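Long-range contacts in chitin oligosaccahride binding protein NagB1 (Paenibacillus sp. FPU-7, PDB 7EHP), which binds short chitin oligosaccharides such as N,N'-diacetylchitobiose, probably delivering them to an ABC transporter for uptake, as solute-binding proteins of its family do: residues 4-9 against 60-65; 170-175 against 202-207; 308-313 against 327-332. All blocks are in the same frame, centred on the assembly; numbering follows the deposited sequence.

Contact 1: 4-9 against 60-65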
# COMPACT_ATOMS: atom_id res chain seq x y z
N SER A 4 11.14 -10.72 19.36
CA SER A 4 10.74 -9.40 18.87
C SER A 4 9.76 -9.52 17.71
O SER A 4 9.93 -10.36 16.82
CB SER A 4 11.98 -8.61 18.43
OG SER A 4 12.87 -9.44 17.71
N LEU A 5 8.74 -8.68 17.74
CA LEU A 5 7.70 -8.65 16.71
C LEU A 5 7.60 -7.21 16.24
O LEU A 5 6.97 -6.38 16.90
CB LEU A 5 6.36 -9.15 17.25
CG LEU A 5 5.36 -9.66 16.19
CD1 LEU A 5 4.17 -10.40 16.82
CD2 LEU A 5 4.86 -8.56 15.27
N ARG A 6 8.20 -6.92 15.08
CA ARG A 6 8.20 -5.56 14.54
C ARG A 6 6.96 -5.34 13.67
O ARG A 6 6.70 -6.10 12.73
CB ARG A 6 9.47 -5.33 13.72
CG ARG A 6 9.41 -4.10 12.81
CD ARG A 6 9.70 -2.82 13.57
NE ARG A 6 10.91 -2.90 14.39
CZ ARG A 6 12.16 -2.89 13.93
NH1 ARG A 6 12.42 -2.79 12.63
NH2 ARG A 6 13.16 -2.97 14.79
N HIS A 7 6.20 -4.30 13.99
CA HIS A 7 4.99 -3.98 13.24
C HIS A 7 4.95 -2.48 13.01
O HIS A 7 5.68 -1.70 13.64
CB HIS A 7 3.75 -4.42 14.01
CG HIS A 7 3.54 -3.64 15.26
ND1 HIS A 7 2.86 -2.44 15.28
CD2 HIS A 7 3.99 -3.84 16.52
CE1 HIS A 7 2.87 -1.95 16.51
NE2 HIS A 7 3.54 -2.78 17.28
N THR A 8 4.04 -2.05 12.14
CA THR A 8 3.91 -0.63 11.82
C THR A 8 2.58 -0.05 12.27
O THR A 8 2.21 1.04 11.81
CB THR A 8 4.10 -0.40 10.32
OG1 THR A 8 3.07 -1.08 9.60
CG2 THR A 8 5.45 -0.94 9.87
N GLN A 9 1.84 -0.75 13.14
CA GLN A 9 0.50 -0.30 13.52
C GLN A 9 0.60 0.67 14.69
O GLN A 9 0.30 0.36 15.84
CB GLN A 9 -0.40 -1.50 13.85
CG GLN A 9 -0.54 -2.55 12.73
CD GLN A 9 -0.75 -1.92 11.36
OE1 GLN A 9 -1.65 -1.09 11.16
NE2 GLN A 9 0.08 -2.33 10.39
N ASN A 60 20.99 -8.24 12.07
CA ASN A 60 20.21 -8.38 13.30
C ASN A 60 18.78 -7.84 13.15
O ASN A 60 18.35 -6.96 13.90
CB ASN A 60 20.95 -7.70 14.46
CG ASN A 60 21.05 -6.18 14.30
OD1 ASN A 60 20.98 -5.66 13.19
ND2 ASN A 60 21.22 -5.48 15.42
N PRO A 61 18.01 -8.38 12.21
CA PRO A 61 16.60 -7.98 12.08
C PRO A 61 15.79 -8.50 13.25
O PRO A 61 16.25 -9.40 13.98
CB PRO A 61 16.17 -8.64 10.77
CG PRO A 61 17.01 -9.88 10.74
CD PRO A 61 18.35 -9.40 11.20
N PRO A 62 14.58 -8.00 13.46
CA PRO A 62 13.71 -8.59 14.48
C PRO A 62 13.44 -10.04 14.14
O PRO A 62 13.76 -10.51 13.04
CB PRO A 62 12.44 -7.73 14.41
CG PRO A 62 12.91 -6.44 13.78
CD PRO A 62 13.87 -6.93 12.74
N LYS A 63 12.83 -10.77 15.08
CA LYS A 63 12.53 -12.18 14.78
C LYS A 63 11.31 -12.29 13.87
O LYS A 63 11.27 -13.14 12.97
CB LYS A 63 12.33 -12.96 16.08
CG LYS A 63 13.60 -13.06 16.97
CD LYS A 63 14.85 -13.39 16.13
CE LYS A 63 16.16 -13.42 16.93
NZ LYS A 63 16.34 -12.26 17.85
N ILE A 64 10.32 -11.42 14.06
CA ILE A 64 9.15 -11.32 13.20
C ILE A 64 9.00 -9.85 12.83
O ILE A 64 9.13 -8.98 13.69
CB ILE A 64 7.88 -11.82 13.93
CG1 ILE A 64 8.06 -13.25 14.46
CG2 ILE A 64 6.64 -11.70 13.03
CD1 ILE A 64 7.16 -13.58 15.64
N PHE A 65 8.75 -9.56 11.54
CA PHE A 65 8.81 -8.16 11.12
C PHE A 65 7.89 -7.87 9.94
O PHE A 65 7.78 -8.67 9.01
CB PHE A 65 10.23 -7.73 10.74
CG PHE A 65 11.01 -8.78 10.01
CD1 PHE A 65 10.88 -8.92 8.63
CD2 PHE A 65 11.87 -9.63 10.69
CE1 PHE A 65 11.61 -9.89 7.94
CE2 PHE A 65 12.59 -10.60 10.01
CZ PHE A 65 12.46 -10.73 8.65

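Contact 2: 170-175 against 202-207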
# COMPACT_ATOMS: atom_id res chain seq x y z
N MET A 170 1.20 7.31 -4.86
CA MET A 170 0.08 6.39 -4.98
C MET A 170 -0.71 6.74 -6.24
O MET A 170 -0.72 5.97 -7.22
CB MET A 170 -0.79 6.46 -3.72
CG MET A 170 -0.35 5.43 -2.66
SD MET A 170 -1.48 5.22 -1.27
CE MET A 170 -1.59 6.86 -0.55
N MET A 171 -1.33 7.92 -6.27
CA MET A 171 -2.07 8.30 -7.47
C MET A 171 -1.15 8.39 -8.69
O MET A 171 -1.58 8.10 -9.81
CB MET A 171 -2.80 9.62 -7.26
CG MET A 171 -3.72 9.93 -8.44
SD MET A 171 -4.29 11.63 -8.56
CE MET A 171 -5.40 11.74 -7.16
N LEU A 172 0.11 8.76 -8.48
CA LEU A 172 1.05 8.82 -9.59
C LEU A 172 1.21 7.46 -10.23
O LEU A 172 1.32 7.36 -11.45
CB LEU A 172 2.39 9.39 -9.11
CG LEU A 172 3.56 9.56 -10.08
CD1 LEU A 172 3.26 10.66 -11.15
CD2 LEU A 172 4.84 9.87 -9.33
N ASN A 173 1.21 6.41 -9.42
CA ASN A 173 1.57 5.07 -9.87
C ASN A 173 0.64 4.79 -11.01
O ASN A 173 0.98 4.36 -12.10
CB ASN A 173 1.12 3.86 -8.97
CG ASN A 173 2.03 2.70 -9.20
OD1 ASN A 173 3.19 3.03 -9.35
ND2 ASN A 173 1.48 1.54 -9.84
N THR A 174 -0.62 4.96 -10.57
CA THR A 174 -1.81 4.63 -11.39
C THR A 174 -1.94 5.55 -12.58
O THR A 174 -2.38 5.12 -13.65
CB THR A 174 -3.09 4.73 -10.54
OG1 THR A 174 -3.19 3.69 -9.57
CG2 THR A 174 -4.36 4.74 -11.42
N LEU A 175 -1.53 6.81 -12.43
CA LEU A 175 -1.63 7.71 -13.57
C LEU A 175 -0.66 7.30 -14.68
O LEU A 175 -1.07 7.22 -15.84
CB LEU A 175 -1.40 9.15 -13.13
CG LEU A 175 -2.71 9.85 -12.76
CD1 LEU A 175 -2.43 11.25 -12.20
CD2 LEU A 175 -3.61 9.93 -13.98
N ASP A 202 3.15 11.27 -20.13
CA ASP A 202 1.76 11.71 -20.20
C ASP A 202 1.07 11.62 -18.83
O ASP A 202 0.35 12.53 -18.42
CB ASP A 202 1.01 10.88 -21.26
CG ASP A 202 -0.34 11.48 -21.65
OD1 ASP A 202 -0.33 12.44 -22.44
OD2 ASP A 202 -1.41 10.97 -21.21
N GLY A 203 1.30 10.52 -18.11
CA GLY A 203 0.70 10.37 -16.80
C GLY A 203 1.26 11.34 -15.78
O GLY A 203 0.52 11.82 -14.91
N PHE A 204 2.57 11.62 -15.84
CA PHE A 204 3.16 12.65 -14.98
C PHE A 204 2.56 14.02 -15.28
O PHE A 204 2.29 14.80 -14.35
CB PHE A 204 4.69 12.69 -15.16
CG PHE A 204 5.43 11.65 -14.34
CD1 PHE A 204 5.45 10.31 -14.72
CD2 PHE A 204 6.12 12.01 -13.18
CE1 PHE A 204 6.13 9.35 -13.96
CE2 PHE A 204 6.80 11.07 -12.41
CZ PHE A 204 6.82 9.73 -12.80
N LYS A 205 2.34 14.33 -16.56
CA LYS A 205 1.78 15.64 -16.91
C LYS A 205 0.33 15.75 -16.47
O LYS A 205 -0.14 16.84 -16.12
CB LYS A 205 1.92 15.91 -18.41
CG LYS A 205 3.36 16.18 -18.85
CD LYS A 205 3.44 16.56 -20.33
CE LYS A 205 3.46 15.33 -21.21
NZ LYS A 205 4.27 15.56 -22.44
N ARG A 206 -0.38 14.62 -16.45
CA ARG A 206 -1.75 14.62 -15.96
C ARG A 206 -1.79 14.88 -14.47
O ARG A 206 -2.67 15.58 -13.97
CB ARG A 206 -2.43 13.28 -16.26
CG ARG A 206 -2.88 13.17 -17.71
CD ARG A 206 -3.35 11.76 -18.02
NE ARG A 206 -3.59 11.59 -19.45
CZ ARG A 206 -4.66 12.04 -20.08
NH1 ARG A 206 -5.61 12.69 -19.40
NH2 ARG A 206 -4.79 11.84 -21.39
N TYR A 207 -0.86 14.26 -13.74
CA TYR A 207 -0.71 14.52 -12.32
C TYR A 207 -0.41 15.99 -12.07
O TYR A 207 -1.01 16.62 -11.19
CB TYR A 207 0.40 13.61 -11.80
CG TYR A 207 0.65 13.61 -10.30
CD1 TYR A 207 1.35 14.65 -9.67
CD2 TYR A 207 0.25 12.52 -9.53
CE1 TYR A 207 1.60 14.61 -8.29
CE2 TYR A 207 0.50 12.47 -8.16
CZ TYR A 207 1.17 13.50 -7.55
OH TYR A 207 1.41 13.40 -6.18

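Contact 3: 308-313 against 327-332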
# COMPACT_ATOMS: atom_id res chain seq x y z
N TYR A 308 -2.48 -16.11 10.40
CA TYR A 308 -2.92 -16.56 9.08
C TYR A 308 -3.99 -17.64 9.26
O TYR A 308 -3.84 -18.80 8.89
CB TYR A 308 -1.73 -17.04 8.27
CG TYR A 308 -0.71 -15.95 8.10
CD1 TYR A 308 -0.90 -14.95 7.15
CD2 TYR A 308 0.43 -15.91 8.89
CE1 TYR A 308 0.02 -13.93 6.99
CE2 TYR A 308 1.36 -14.89 8.75
CZ TYR A 308 1.15 -13.90 7.79
OH TYR A 308 2.06 -12.90 7.62
N SER A 309 -5.11 -17.20 9.82
CA SER A 309 -6.25 -18.05 10.09
C SER A 309 -7.50 -17.33 9.62
O SER A 309 -7.52 -16.10 9.50
CB SER A 309 -6.38 -18.37 11.59
OG SER A 309 -6.80 -17.19 12.28
N GLU A 310 -8.55 -18.10 9.38
CA GLU A 310 -9.79 -17.47 8.96
C GLU A 310 -10.36 -16.59 10.06
O GLU A 310 -10.96 -15.55 9.77
CB GLU A 310 -10.77 -18.54 8.47
CG GLU A 310 -12.16 -18.01 8.18
CD GLU A 310 -12.93 -18.88 7.20
OE1 GLU A 310 -12.29 -19.72 6.52
OE2 GLU A 310 -14.16 -18.70 7.11
N GLU A 311 -10.11 -16.96 11.33
CA GLU A 311 -10.56 -16.13 12.44
C GLU A 311 -9.94 -14.73 12.37
O GLU A 311 -10.65 -13.72 12.49
CB GLU A 311 -10.21 -16.78 13.78
CG GLU A 311 -10.33 -15.81 14.96
CD GLU A 311 -9.75 -16.33 16.26
OE1 GLU A 311 -9.07 -17.38 16.26
OE2 GLU A 311 -9.96 -15.67 17.30
N MET A 312 -8.63 -14.65 12.19
CA MET A 312 -8.04 -13.32 12.25
C MET A 312 -8.27 -12.55 10.95
O MET A 312 -8.49 -11.34 10.98
CB MET A 312 -6.55 -13.43 12.58
CG MET A 312 -6.27 -13.86 14.02
SD MET A 312 -6.91 -12.68 15.22
CE MET A 312 -6.95 -13.63 16.75
N GLN A 313 -8.25 -13.26 9.81
CA GLN A 313 -8.57 -12.63 8.53
C GLN A 313 -9.97 -12.02 8.54
O GLN A 313 -10.17 -10.89 8.08
CB GLN A 313 -8.46 -13.66 7.41
CG GLN A 313 -7.04 -14.07 7.10
CD GLN A 313 -6.31 -13.05 6.24
OE1 GLN A 313 -6.52 -12.99 5.02
NE2 GLN A 313 -5.46 -12.24 6.86
N LYS A 327 -7.98 -17.39 1.29
CA LYS A 327 -9.30 -17.83 0.87
C LYS A 327 -10.20 -18.00 2.09
O LYS A 327 -9.83 -18.66 3.06
CB LYS A 327 -9.21 -19.15 0.09
CG LYS A 327 -8.23 -19.13 -1.08
CD LYS A 327 -8.76 -19.93 -2.28
CE LYS A 327 -7.74 -20.06 -3.42
NZ LYS A 327 -6.64 -21.04 -3.13
N LEU A 328 -11.40 -17.41 2.03
CA LEU A 328 -12.34 -17.39 3.14
C LEU A 328 -13.60 -18.20 2.83
O LEU A 328 -13.98 -18.36 1.67
CB LEU A 328 -12.75 -15.96 3.50
CG LEU A 328 -11.93 -15.23 4.56
CD1 LEU A 328 -10.47 -15.19 4.19
CD2 LEU A 328 -12.44 -13.83 4.73
N SER A 329 -14.24 -18.69 3.90
CA SER A 329 -15.46 -19.49 3.77
C SER A 329 -16.70 -18.61 3.66
O SER A 329 -17.58 -18.88 2.83
CB SER A 329 -15.62 -20.45 4.96
OG SER A 329 -14.65 -21.49 4.96
N ASP A 330 -16.78 -17.56 4.47
CA ASP A 330 -18.00 -16.78 4.63
C ASP A 330 -17.86 -15.38 4.06
O ASP A 330 -18.56 -15.04 3.09
CB ASP A 330 -18.38 -16.75 6.12
CG ASP A 330 -19.81 -16.30 6.36
OD1 ASP A 330 -20.32 -15.47 5.59
OD2 ASP A 330 -20.44 -16.81 7.32
N LEU A 331 -17.00 -14.54 4.64
CA LEU A 331 -16.66 -13.21 4.11
C LEU A 331 -17.89 -12.32 3.89
O LEU A 331 -17.79 -11.24 3.30
CB LEU A 331 -15.85 -13.37 2.80
CG LEU A 331 -15.32 -12.19 1.96
CD1 LEU A 331 -13.88 -12.41 1.52
CD2 LEU A 331 -16.20 -11.96 0.74
N SER A 332 -19.05 -12.71 4.42
CA SER A 332 -20.29 -12.00 4.14
C SER A 332 -20.62 -11.00 5.25
O SER A 332 -20.25 -11.18 6.41
CB SER A 332 -21.45 -12.99 3.99
OG SER A 332 -21.46 -13.91 5.07

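Contact 1: 4-9 against 60-65
Leu5 pairs with Ile64 and Arg6 with Phe65 as neighbouring parallel strands, the CA atoms of Leu5 and Ile64 lying 4.6 Å apart. This is the edge-to-edge joining of strands 3-7 and 64-68 in the alpha/beta core of a solute-binding-protein (periplasmic-binding-protein-like) fold. Strand 37-41 flanks strand 3-7 on its other edge, and the chain passes from strand 37-41 through helix 44-58 to strand 64-68, a beta-alpha-beta crossover. In the manner of parallel strands, Ile64 reaches two residues that straddle Leu5: its N donates to Ser4 O (3.0 Å), and its O accepts from Arg6 N (2.7 Å). Lys63, the last residue before strand 64-68, donates its N to Ser4 OG at 2.9 Å. The serine chi1 of 43° sets the hydroxyl between backbone N and carbonyl carbon, and a small polar residue suits a place where the incoming chain is not yet in strand geometry.

On one face of the sheet, branched Leu5 and Ile64 meet through Leu5 CG and Ile64 CG2 at 4.0 Å, and Tyr286 of strand 277-288 touches both. The other face carries Arg6 and Phe65, whose CB atoms touch. The Arg6 chain bends at chi2 (81°), which turns CD, and again at chi3; its guanidinium has Pro62 CG over the centre of one face, 3.5 Å above the plane. The flat arginine cation can lay a face against this apolar proline CG while its N-H groups serve acceptors elsewhere: NH2 forms salt bridges with Glu40 and Glu55, and NH1 bonds Asn47 OD1. Beyond the strand, Gln9 touches the bound sugar, and its N donates to His7 ND1 (2.9 Å) in the plane of the imidazole.

Contact 2: 170-175 against 202-207
In a buried contact, helices 165-180 and 198-213 of the alpha/beta binding-protein fold pack through Leu172 and Leu175 of one and Gly203, Phe204 and Tyr207 of the other. The short segments run roughly antiparallel, at 138°, with axes 8.8 Å apart at closest approach. The helices come nearest in backbone terms at Leu175 and Gly203. Glycine suits this place: with no beta carbon to point at the other helix, it lets Leu175 O approach Gly203 CA to 3.7 Å.

Leucines and aromatic rings fill the rest. Leu172 CG is anti to the backbone N (chi1 179°); from there both methyls meet the Phe204 ring. CD1 lies over one face, 3.8 Å from the ring centroid and only 11° off the normal, a well-placed CH-pi contact, while CD2 touches CE2 and CZ. A branched side chain thus presents one methyl over the centre of the ring and the other near CE2 and CZ. The same leucine also meets Tyr207, Leu172 CB lying 3.7 Å from Tyr207 CE2. Met369 of helix 359-373 touches Leu172, Phe204 and Tyr207, adding a third helix to this apolar cluster.

The charged residues stay at the margin: Arg206 puts its CB against Leu175 CD2, then leads its guanidinium away to a salt bridge with Asp202, one turn earlier, and to a cation-pi contact with Trp140. Finally, Leu175 and Tyr207 cross at about a right angle, with Leu175 CD1 3.7 Å from Tyr207 CB and near the plane of the ring, at its edge.

Contact 3: 308-313 against 327-332
This is a surface contact, in which Glu310 and Gln313, in the first turn of helix 310-320 of the binding-protein fold, meet Leu328 and Ser329 in the loop that follows strand 323-324. The Glu310 chain is extended, with CG anti to the backbone N (chi1 173°), and its carboxylate meets Ser329 with both oxygens. OE2 accepts from Ser329 N at 3.2 Å, the donor standing 45° out of the carboxylate plane; OE1 takes a weak bond from Ser329 OG at 3.3 Å. A long acid suits this place, since it can span from helix to loop and accept from a backbone N-H and a hydroxyl together. OE2 also forms a salt bridge with Lys314, which probably helps balance its negative charge.

Beside this polar pair, Gln313 CB packs against Leu328 CD1 at 4.1 Å. The amide end of Gln313 turns to other partners: NE2 donates to Thr115 O, and OE1 accepts from Met326 N. Ser309, at the N-cap of the helix, closes its first turn: its OG accepts from Met312 N at 3.1 Å, with a nearly straight N-H...O angle of 163°.

From the N terminus, the three contacts close in series, and none nests in or crosses another. Contact 1 shuts a loop of 50 residues, holding helices 15-31 and 44-58 with strand 37-41 between them, and joins strands 3-7 and 64-68. Contact 2 closes a shorter loop of 26 residues around helix 184-190, tying helix 165-180 to helix 198-213. Contact 3 closes 13 residues, bringing the start of helix 310-320 to the loop after strand 323-324. Contact 2 lies across the centre of the chain from the other two, about 33 Å from contact 1 and 35 Å from contact 3 between centres. Contacts 1 and 3 approach to about 7 Å at their nearest atoms without touching.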